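Local coordinates for protein chitinase (Paenibacillus sp. FPU-7, PDB 5GZT) that probably cleaves internal beta-1,4 linkages of chitin and chitodextrins, working as an endochitinase with two family 18 glycosyl hydrolase domains in one chain, at residues L42-T45 and G51-K54; V55-L60 and A65-S70; S384-A389 and R437-A442. All coordinates share one frame; numbering follows the deposited sequence.

Interaction 1 of 3, residues L42-T45 and G51-K54. With NA (sodium ion), chain C.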
loop_
_atom_site.group_PDB
_atom_site.type_symbol
_atom_site.label_atom_id
_atom_site.label_comp_id
_atom_site.label_asym_id
_atom_site.label_seq_id
_atom_site.Cartn_x
_atom_site.Cartn_y
_atom_site.Cartn_z
ATOM N N LEU B 42 40.728 -54.557 13.256
ATOM C CA LEU B 42 41.270 -53.205 13.260
ATOM C C LEU B 42 40.623 -52.537 14.425
ATOM O O LEU B 42 39.394 -52.699 14.667
ATOM C CB LEU B 42 40.971 -52.427 11.977
ATOM C CG LEU B 42 41.356 -53.142 10.670
ATOM C CD1 LEU B 42 41.307 -52.202 9.467
ATOM C CD2 LEU B 42 42.718 -53.828 10.706
ATOM N N GLU B 43 41.468 -51.818 15.164
ATOM C CA GLU B 43 41.061 -51.050 16.322
ATOM C C GLU B 43 41.757 -49.696 16.358
ATOM O O GLU B 43 42.944 -49.591 16.082
ATOM C CB GLU B 43 41.439 -51.873 17.532
ATOM C CG GLU B 43 40.903 -51.386 18.849
ATOM C CD GLU B 43 40.706 -52.542 19.833
ATOM O OE1 GLU B 43 41.433 -53.584 19.740
ATOM O OE2 GLU B 43 39.802 -52.365 20.699
ATOM N N GLU B 44 41.010 -48.661 16.695
ATOM C CA GLU B 44 41.552 -47.356 16.834
ATOM C C GLU B 44 41.352 -46.961 18.296
ATOM O O GLU B 44 40.209 -46.731 18.731
ATOM C CB GLU B 44 40.851 -46.354 15.918
ATOM C CG GLU B 44 41.084 -46.562 14.402
ATOM C CD GLU B 44 40.534 -45.379 13.574
ATOM O OE1 GLU B 44 39.494 -44.765 13.983
ATOM O OE2 GLU B 44 41.157 -45.021 12.532
ATOM N N THR B 45 42.464 -46.851 19.036
ATOM C CA THR B 45 42.418 -46.427 20.461
ATOM C C THR B 45 43.247 -45.163 20.788
ATOM O O THR B 45 44.430 -45.055 20.388
ATOM C CB THR B 45 42.886 -47.531 21.414
ATOM O OG1 THR B 45 42.546 -48.815 20.893
ATOM C CG2 THR B 45 42.231 -47.345 22.809
ATOM N N GLY B 51 44.205 -42.328 11.453
ATOM C CA GLY B 51 44.272 -43.772 11.595
ATOM C C GLY B 51 43.947 -44.547 10.324
ATOM O O GLY B 51 44.618 -44.345 9.295
ATOM N N PHE B 52 42.946 -45.449 10.404
ATOM C CA PHE B 52 42.492 -46.210 9.239
ATOM C C PHE B 52 41.527 -45.392 8.429
ATOM O O PHE B 52 40.842 -44.503 8.956
ATOM C CB PHE B 52 41.806 -47.505 9.596
ATOM C CG PHE B 52 42.628 -48.408 10.411
ATOM C CD1 PHE B 52 43.573 -49.222 9.825
ATOM C CD2 PHE B 52 42.423 -48.471 11.787
ATOM C CE1 PHE B 52 44.331 -50.102 10.592
ATOM C CE2 PHE B 52 43.170 -49.341 12.585
ATOM C CZ PHE B 52 44.121 -50.172 11.985
ATOM N N GLU B 53 41.457 -45.703 7.128
ATOM C CA GLU B 53 40.424 -45.068 6.278
ATOM C C GLU B 53 39.675 -46.069 5.401
ATOM O O GLU B 53 38.560 -46.465 5.752
ATOM C CB GLU B 53 41.016 -43.874 5.518
ATOM C CG GLU B 53 41.189 -42.670 6.449
ATOM C CD GLU B 53 41.622 -41.416 5.752
ATOM O OE1 GLU B 53 42.616 -41.495 5.034
ATOM O OE2 GLU B 53 40.985 -40.375 5.964
ATOM N N LYS B 54 40.280 -46.473 4.299
ATOM C CA LYS B 54 39.682 -47.410 3.394
ATOM C C LYS B 54 40.047 -48.856 3.798
ATOM O O LYS B 54 41.198 -49.185 4.174
ATOM C CB LYS B 54 40.056 -47.075 1.926
ATOM C CG LYS B 54 39.447 -48.023 0.859
ATOM C CD LYS B 54 39.526 -47.517 -0.599
ATOM C CE LYS B 54 39.519 -48.655 -1.647
ATOM N NZ LYS B 54 38.236 -49.389 -1.814
HETATM NA NA NA C . 40.025 -43.454 11.020
#

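Interaction 2 of 3, residues V55-L60 and A65-S70. With FMT (formic acid), chain K.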
loop_
_atom_site.group_PDB
_atom_site.type_symbol
_atom_site.label_atom_id
_atom_site.label_comp_id
_atom_site.label_asym_id
_atom_site.label_seq_id
_atom_site.Cartn_x
_atom_site.Cartn_y
_atom_site.Cartn_z
ATOM N N VAL B 55 39.045 -49.726 3.711
ATOM C CA VAL B 55 39.199 -51.119 3.998
ATOM C C VAL B 55 38.452 -51.908 2.935
ATOM O O VAL B 55 37.301 -51.547 2.615
ATOM C CB VAL B 55 38.577 -51.455 5.388
ATOM C CG1 VAL B 55 38.770 -52.916 5.708
ATOM C CG2 VAL B 55 39.149 -50.572 6.485
ATOM N N VAL B 56 39.054 -52.996 2.452
ATOM C CA VAL B 56 38.467 -53.826 1.417
ATOM C C VAL B 56 38.683 -55.234 1.846
ATOM O O VAL B 56 39.825 -55.576 2.135
ATOM C CB VAL B 56 39.201 -53.712 0.011
ATOM C CG1 VAL B 56 38.427 -54.507 -1.054
ATOM C CG2 VAL B 56 39.415 -52.280 -0.431
ATOM N N LEU B 57 37.639 -56.069 1.827
ATOM C CA LEU B 57 37.730 -57.501 2.043
ATOM C C LEU B 57 37.795 -58.078 0.647
ATOM O O LEU B 57 36.822 -57.919 -0.119
ATOM C CB LEU B 57 36.489 -58.055 2.800
ATOM C CG LEU B 57 36.485 -57.693 4.304
ATOM C CD1 LEU B 57 36.490 -56.200 4.493
ATOM C CD2 LEU B 57 35.321 -58.354 5.000
ATOM N N LYS B 58 38.922 -58.681 0.276
ATOM C CA LYS B 58 39.140 -59.100 -1.145
ATOM C C LYS B 58 38.745 -60.502 -1.369
ATOM O O LYS B 58 38.464 -61.237 -0.390
ATOM C CB LYS B 58 40.579 -58.928 -1.558
ATOM C CG LYS B 58 40.975 -57.481 -1.764
ATOM C CD LYS B 58 41.114 -57.154 -3.232
ATOM C CE LYS B 58 41.558 -55.730 -3.370
ATOM N NZ LYS B 58 41.338 -55.272 -4.747
ATOM N N ASP B 59 38.696 -60.902 -2.654
ATOM C CA ASP B 59 38.236 -62.263 -2.995
ATOM C C ASP B 59 39.185 -63.377 -2.411
ATOM O O ASP B 59 38.767 -64.530 -2.276
ATOM C CB ASP B 59 37.945 -62.442 -4.547
ATOM C CG ASP B 59 37.095 -63.713 -4.867
ATOM O OD1 ASP B 59 36.039 -64.019 -4.247
ATOM O OD2 ASP B 59 37.490 -64.470 -5.770
ATOM N N LEU B 60 40.421 -63.014 -2.036
ATOM C CA LEU B 60 41.391 -63.960 -1.400
ATOM C C LEU B 60 40.986 -64.335 0.074
ATOM O O LEU B 60 41.455 -65.367 0.615
ATOM C CB LEU B 60 42.817 -63.376 -1.496
ATOM C CG LEU B 60 43.268 -62.793 -2.895
ATOM C CD1 LEU B 60 43.821 -61.346 -2.827
ATOM C CD2 LEU B 60 44.224 -63.728 -3.658
ATOM N N ALA B 65 36.581 -66.674 7.611
ATOM C CA ALA B 65 37.553 -65.745 8.187
ATOM C C ALA B 65 36.819 -64.752 9.157
ATOM O O ALA B 65 35.681 -64.393 8.900
ATOM C CB ALA B 65 38.270 -64.963 7.096
ATOM N N LYS B 66 37.471 -64.322 10.250
ATOM C CA LYS B 66 36.882 -63.409 11.195
ATOM C C LYS B 66 37.423 -62.033 10.927
ATOM O O LYS B 66 38.639 -61.798 11.021
ATOM C CB LYS B 66 37.165 -63.810 12.634
ATOM C CG LYS B 66 35.948 -64.411 13.321
ATOM C CD LYS B 66 36.229 -64.782 14.774
ATOM C CE LYS B 66 36.396 -63.569 15.685
ATOM N NZ LYS B 66 35.210 -62.661 15.680
ATOM N N VAL B 67 36.525 -61.098 10.638
ATOM C CA VAL B 67 36.974 -59.767 10.251
ATOM C C VAL B 67 36.196 -58.806 11.089
ATOM O O VAL B 67 34.964 -58.762 10.986
ATOM C CB VAL B 67 36.711 -59.509 8.731
ATOM C CG1 VAL B 67 37.082 -58.071 8.363
ATOM C CG2 VAL B 67 37.498 -60.527 7.881
ATOM N N THR B 68 36.875 -58.043 11.929
ATOM C CA THR B 68 36.146 -57.050 12.710
ATOM C C THR B 68 36.804 -55.711 12.789
ATOM O O THR B 68 38.001 -55.624 12.810
ATOM C CB THR B 68 35.545 -57.589 14.057
ATOM O OG1 THR B 68 35.649 -56.659 15.138
ATOM C CG2 THR B 68 35.997 -58.881 14.425
ATOM N N LEU B 69 35.966 -54.668 12.835
ATOM C CA LEU B 69 36.363 -53.270 12.735
ATOM C C LEU B 69 35.836 -52.504 13.929
ATOM O O LEU B 69 34.642 -52.629 14.299
ATOM C CB LEU B 69 35.771 -52.612 11.442
ATOM C CG LEU B 69 36.529 -52.759 10.097
ATOM C CD1 LEU B 69 37.165 -54.112 9.878
ATOM C CD2 LEU B 69 35.660 -52.382 8.882
ATOM N N SER B 70 36.721 -51.669 14.474
ATOM C CA SER B 70 36.398 -50.673 15.506
ATOM C C SER B 70 37.167 -49.461 15.179
ATOM O O SER B 70 38.370 -49.543 15.087
ATOM C CB SER B 70 36.795 -51.142 16.926
ATOM O OG SER B 70 36.099 -52.349 17.191
HETATM C C FMT K . 35.756 -53.805 20.560
HETATM O O1 FMT K . 36.027 -54.840 19.926
HETATM O O2 FMT K . 35.564 -52.605 19.965
#

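Interaction 3 of 3, residues S384-A389 and R437-A442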
loop_
_atom_site.group_PDB
_atom_site.type_symbol
_atom_site.label_atom_id
_atom_site.label_comp_id
_atom_site.label_asym_id
_atom_site.label_seq_id
_atom_site.Cartn_x
_atom_site.Cartn_y
_atom_site.Cartn_z
ATOM N N SER B 384 30.647 -7.882 7.352
ATOM C CA SER B 384 30.067 -6.783 6.461
ATOM C C SER B 384 28.567 -6.701 6.678
ATOM O O SER B 384 28.004 -5.644 7.024
ATOM C CB SER B 384 30.406 -7.004 4.998
ATOM O OG SER B 384 30.019 -8.293 4.581
ATOM N N ARG B 385 27.942 -7.868 6.652
ATOM C CA ARG B 385 26.505 -7.991 6.967
ATOM C C ARG B 385 26.113 -7.497 8.305
ATOM O O ARG B 385 25.008 -6.965 8.455
ATOM C CB ARG B 385 26.045 -9.425 6.788
ATOM C CG ARG B 385 26.092 -9.796 5.328
ATOM C CD ARG B 385 25.326 -11.068 5.062
ATOM N NE ARG B 385 25.814 -12.211 5.844
ATOM C CZ ARG B 385 26.729 -13.090 5.448
ATOM N NH1 ARG B 385 27.363 -12.985 4.276
ATOM N NH2 ARG B 385 27.012 -14.106 6.256
ATOM N N GLU B 386 26.994 -7.668 9.297
ATOM C CA GLU B 386 26.727 -7.151 10.645
ATOM C C GLU B 386 26.766 -5.615 10.682
ATOM O O GLU B 386 25.968 -4.984 11.317
ATOM C CB GLU B 386 27.722 -7.758 11.677
ATOM C CG GLU B 386 27.589 -7.267 13.121
ATOM C CD GLU B 386 26.391 -7.826 13.872
ATOM O OE1 GLU B 386 25.833 -8.873 13.467
ATOM O OE2 GLU B 386 26.018 -7.246 14.920
ATOM N N VAL B 387 27.718 -4.996 10.025
ATOM C CA VAL B 387 27.763 -3.527 10.057
ATOM C C VAL B 387 26.456 -2.971 9.376
ATOM O O VAL B 387 25.693 -2.128 9.943
ATOM C CB VAL B 387 29.028 -2.992 9.312
ATOM C CG1 VAL B 387 29.087 -1.473 9.396
ATOM C CG2 VAL B 387 30.329 -3.646 9.829
ATOM N N PHE B 388 26.203 -3.492 8.184
ATOM C CA PHE B 388 25.036 -3.112 7.407
ATOM C C PHE B 388 23.753 -3.180 8.205
ATOM O O PHE B 388 23.074 -2.126 8.454
ATOM C CB PHE B 388 24.922 -3.952 6.127
ATOM C CG PHE B 388 23.782 -3.496 5.249
ATOM C CD1 PHE B 388 23.969 -2.487 4.307
ATOM C CD2 PHE B 388 22.489 -4.005 5.440
ATOM C CE1 PHE B 388 22.897 -2.035 3.539
ATOM C CE2 PHE B 388 21.419 -3.546 4.662
ATOM C CZ PHE B 388 21.633 -2.556 3.716
ATOM N N ALA B 389 23.443 -4.392 8.680
ATOM C CA ALA B 389 22.201 -4.617 9.449
ATOM C C ALA B 389 22.030 -3.716 10.625
ATOM O O ALA B 389 20.919 -3.191 10.898
ATOM C CB ALA B 389 22.103 -6.054 9.873
ATOM N N ARG B 437 16.099 -9.844 9.897
ATOM C CA ARG B 437 14.908 -10.383 10.579
ATOM C C ARG B 437 15.288 -10.694 12.082
ATOM O O ARG B 437 14.586 -10.282 13.034
ATOM C CB ARG B 437 14.441 -11.651 9.866
ATOM C CG ARG B 437 12.996 -12.083 10.075
ATOM C CD ARG B 437 12.213 -11.313 11.099
ATOM N NE ARG B 437 11.272 -10.398 10.544
ATOM C CZ ARG B 437 10.769 -9.313 11.138
ATOM N NH1 ARG B 437 11.156 -8.872 12.321
ATOM N NH2 ARG B 437 9.881 -8.597 10.461
ATOM N N GLU B 438 16.416 -11.378 12.268
ATOM C CA GLU B 438 16.914 -11.669 13.665
ATOM C C GLU B 438 16.996 -10.390 14.486
ATOM O O GLU B 438 16.326 -10.263 15.561
ATOM C CB GLU B 438 18.247 -12.372 13.598
ATOM C CG GLU B 438 18.047 -13.784 13.096
ATOM C CD GLU B 438 19.318 -14.494 12.671
ATOM O OE1 GLU B 438 20.417 -13.899 12.648
ATOM O OE2 GLU B 438 19.180 -15.680 12.317
ATOM N N LYS B 439 17.708 -9.394 13.949
ATOM C CA LYS B 439 17.913 -8.182 14.711
ATOM C C LYS B 439 16.622 -7.441 15.015
ATOM O O LYS B 439 16.500 -6.754 16.072
ATOM C CB LYS B 439 18.896 -7.279 13.996
ATOM C CG LYS B 439 20.262 -7.921 13.761
ATOM C CD LYS B 439 21.304 -6.838 13.643
ATOM C CE LYS B 439 22.692 -7.415 13.445
ATOM N NZ LYS B 439 23.327 -7.725 14.756
ATOM N N LEU B 440 15.648 -7.532 14.092
ATOM C CA LEU B 440 14.425 -6.747 14.246
ATOM C C LEU B 440 13.609 -7.442 15.301
ATOM O O LEU B 440 13.038 -6.793 16.159
ATOM C CB LEU B 440 13.625 -6.558 12.926
ATOM C CG LEU B 440 14.229 -5.592 11.873
ATOM C CD1 LEU B 440 13.643 -5.836 10.479
ATOM C CD2 LEU B 440 13.981 -4.175 12.310
ATOM N N ASP B 441 13.571 -8.760 15.238
ATOM C CA ASP B 441 12.895 -9.550 16.304
ATOM C C ASP B 441 13.493 -9.294 17.691
ATOM O O ASP B 441 12.740 -9.068 18.661
ATOM C CB ASP B 441 12.953 -11.049 15.976
ATOM C CG ASP B 441 12.051 -11.422 14.806
ATOM O OD1 ASP B 441 11.060 -10.685 14.534
ATOM O OD2 ASP B 441 12.316 -12.456 14.172
ATOM N N ALA B 442 14.831 -9.278 17.748
ATOM C CA ALA B 442 15.573 -9.012 18.992
ATOM C C ALA B 442 15.058 -7.716 19.552
ATOM O O ALA B 442 14.547 -7.660 20.671
ATOM C CB ALA B 442 17.068 -8.917 18.706
#

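Interaction 1 of 3, residues L42-T45 and G51-K54
The Phe52 ring meets Leu42 over one face and Glu43 and Glu44 at its edge. On that face a methyl makes a CH-pi contact: Leu42 CD1 stands 4.0 Å from the ring centroid, displaced toward the rim on the CD1 and CE1 side. Glu43 O lies in the ring plane, 3.5 Å from Phe52 CE2; Glu44 CG comes equally close to Phe52 CD2, near the plane. Glu44 and Phe52 run past one another in opposite directions, with carboxylate and ring planes 25° apart, so that the acid reaches the backbone at the root of the ring. There Phe52 N donates to Glu44 OE2 at 2.8 Å, with an N-H...O angle of 147° and an approach nearly along the C-O bond direction. The same Glu44 OE2 binds the sodium ion at 2.5 Å, and Phe52 O binds it at a like distance; Thr50 O and Ser72 O complete the protein ligands. Gly51 CA lies 3.5 Å from Glu44 OE2, and with a phi of 69° a side chain here would probably run into that oxygen. The setting is a parallel beta-helix: strand 40-47 supplies the acid, the loop toward strand 55-57 supplies the phenylalanine, and Ile23, Ala25 and Val34 also pack on the Phe52 side chain. With an alanine at Phe52, the ring's contacts with Leu42 CD1 and Glu44 CG would go, which would probably open a gap beside the leucine and leave the Glu44 chain less firmly packed. The chemistry implies a shared anchor: one carboxylate oxygen serves both an amide and a cation, which should favour its charged form and tie the loop to the strand, while the ring packs against apolar neighbours.

Interaction 2 of 3, residues V55-L60 and A65-S70
Two parallel sheets of a beta-helix face each other here, and Val55 and Leu57 from one meet Leu69 and Val67 from the other inside the coil. Strand 55-57 lies between strands 34-36 and 72-78 in its sheet, and strand 67-70 lies between 40-47 and 85-89 in the other. Leu57 and Val67 approach tip to tip, Leu57 CD2 touching Val67 CG1 at 3.8 Å. That methyl branch of Val67 extends away from the backbone N (chi1 175°), which carries it toward Leu57. Two residues along each strand, Val55 CG1 and Leu69 CD2 are more loosely apposed at 4.5 Å. Neighbouring coils continue the apolar column: Val67 also packs on Val40 and Leu86, and Val55 on Leu42 and Ile36. Alternation along the strand turns Thr68 and Ser70 to the sheet's other face, away from Leu57 and Val55. There Ser70 OG donates a hydrogen bond of 2.8 Å to O2 of a formic acid molecule, which Lys41 NZ and Asn89 ND2 also hold; it probably came from the crystallisation liquor. No hydrogen bond joins the two segments. Backbone bonds run within each sheet, as between Val55 and both Asp75 and Asp77, so what joins the two segments across this interior is contact between aliphatic methyls.

Interaction 3 of 3, residues S384-A389 and R437-A442
Lys439 NZ is gripped by both carboxylate oxygens of Glu386, with the shorter bond, 2.7 Å, going to Glu386 OE2. The second, to Glu386 OE1 at 3.0 Å, is weak, as is a further hydrogen bond from the ammonium group to Asn390 OD1. This salt bridge joins two outer helices of the TIM barrel of a glycosyl hydrolase family 18 domain: helix 382-398, which precedes barrel strand 403-407 in the sequence, and helix 425-447, which follows it. The lysine meets Glu386 OE2 on the syn side, but 35° out of the carboxylate plane, and the two side chains cross at about a right angle. Both chains are bent where they meet. Glu386 sets out from its helix with CG opposite the backbone N and then folds at chi2 (74°), while Lys439 stays extended until a last turn at chi4 (-86°) swings the nitrogen to the acid. Asn390 ND2 also donates to Glu386 OE2, so the amide touches both members of the ion pair and is likely to steady their relative positions. Alongside the ion pair the contact becomes apolar. The methylene chain of Lys439 passes over Ala389, with Lys439 CE 3.9 Å from Ala389 CB, and Leu393 and Leu436 continue the packing between the helices. A second ion pair lies wholly within helix 425-447, one turn apart: Arg437 NH1 binds Asp441 OD1 at 2.9 Å, while Arg437 NH2 donates to Tyr451 O and Leu440 CD1 lies over one face of the guanidinium, offset toward its rim.

Interactions 1 and 2 are consecutive pieces of one beta-helix, their centres 13 Å apart. They share a sheet in which strands 40-47 and 67-70 are neighbours: Leu42 O and Ser70 N are 2.9 Å apart and Leu42 N and Thr68 O 3.0 Å, both probable hydrogen bonds. Leu42 CD1 also packs on Val55 CG2 at 4.0 Å, linking the apolar side chains of the two contacts; the sodium ion lies about 8 Å from the Val55 side chain. Interaction 3 belongs to a different module, the first family 18 barrel. Its nearest atoms are about 30 Å from interaction 1 and about 38 Å from interaction 2, without contact.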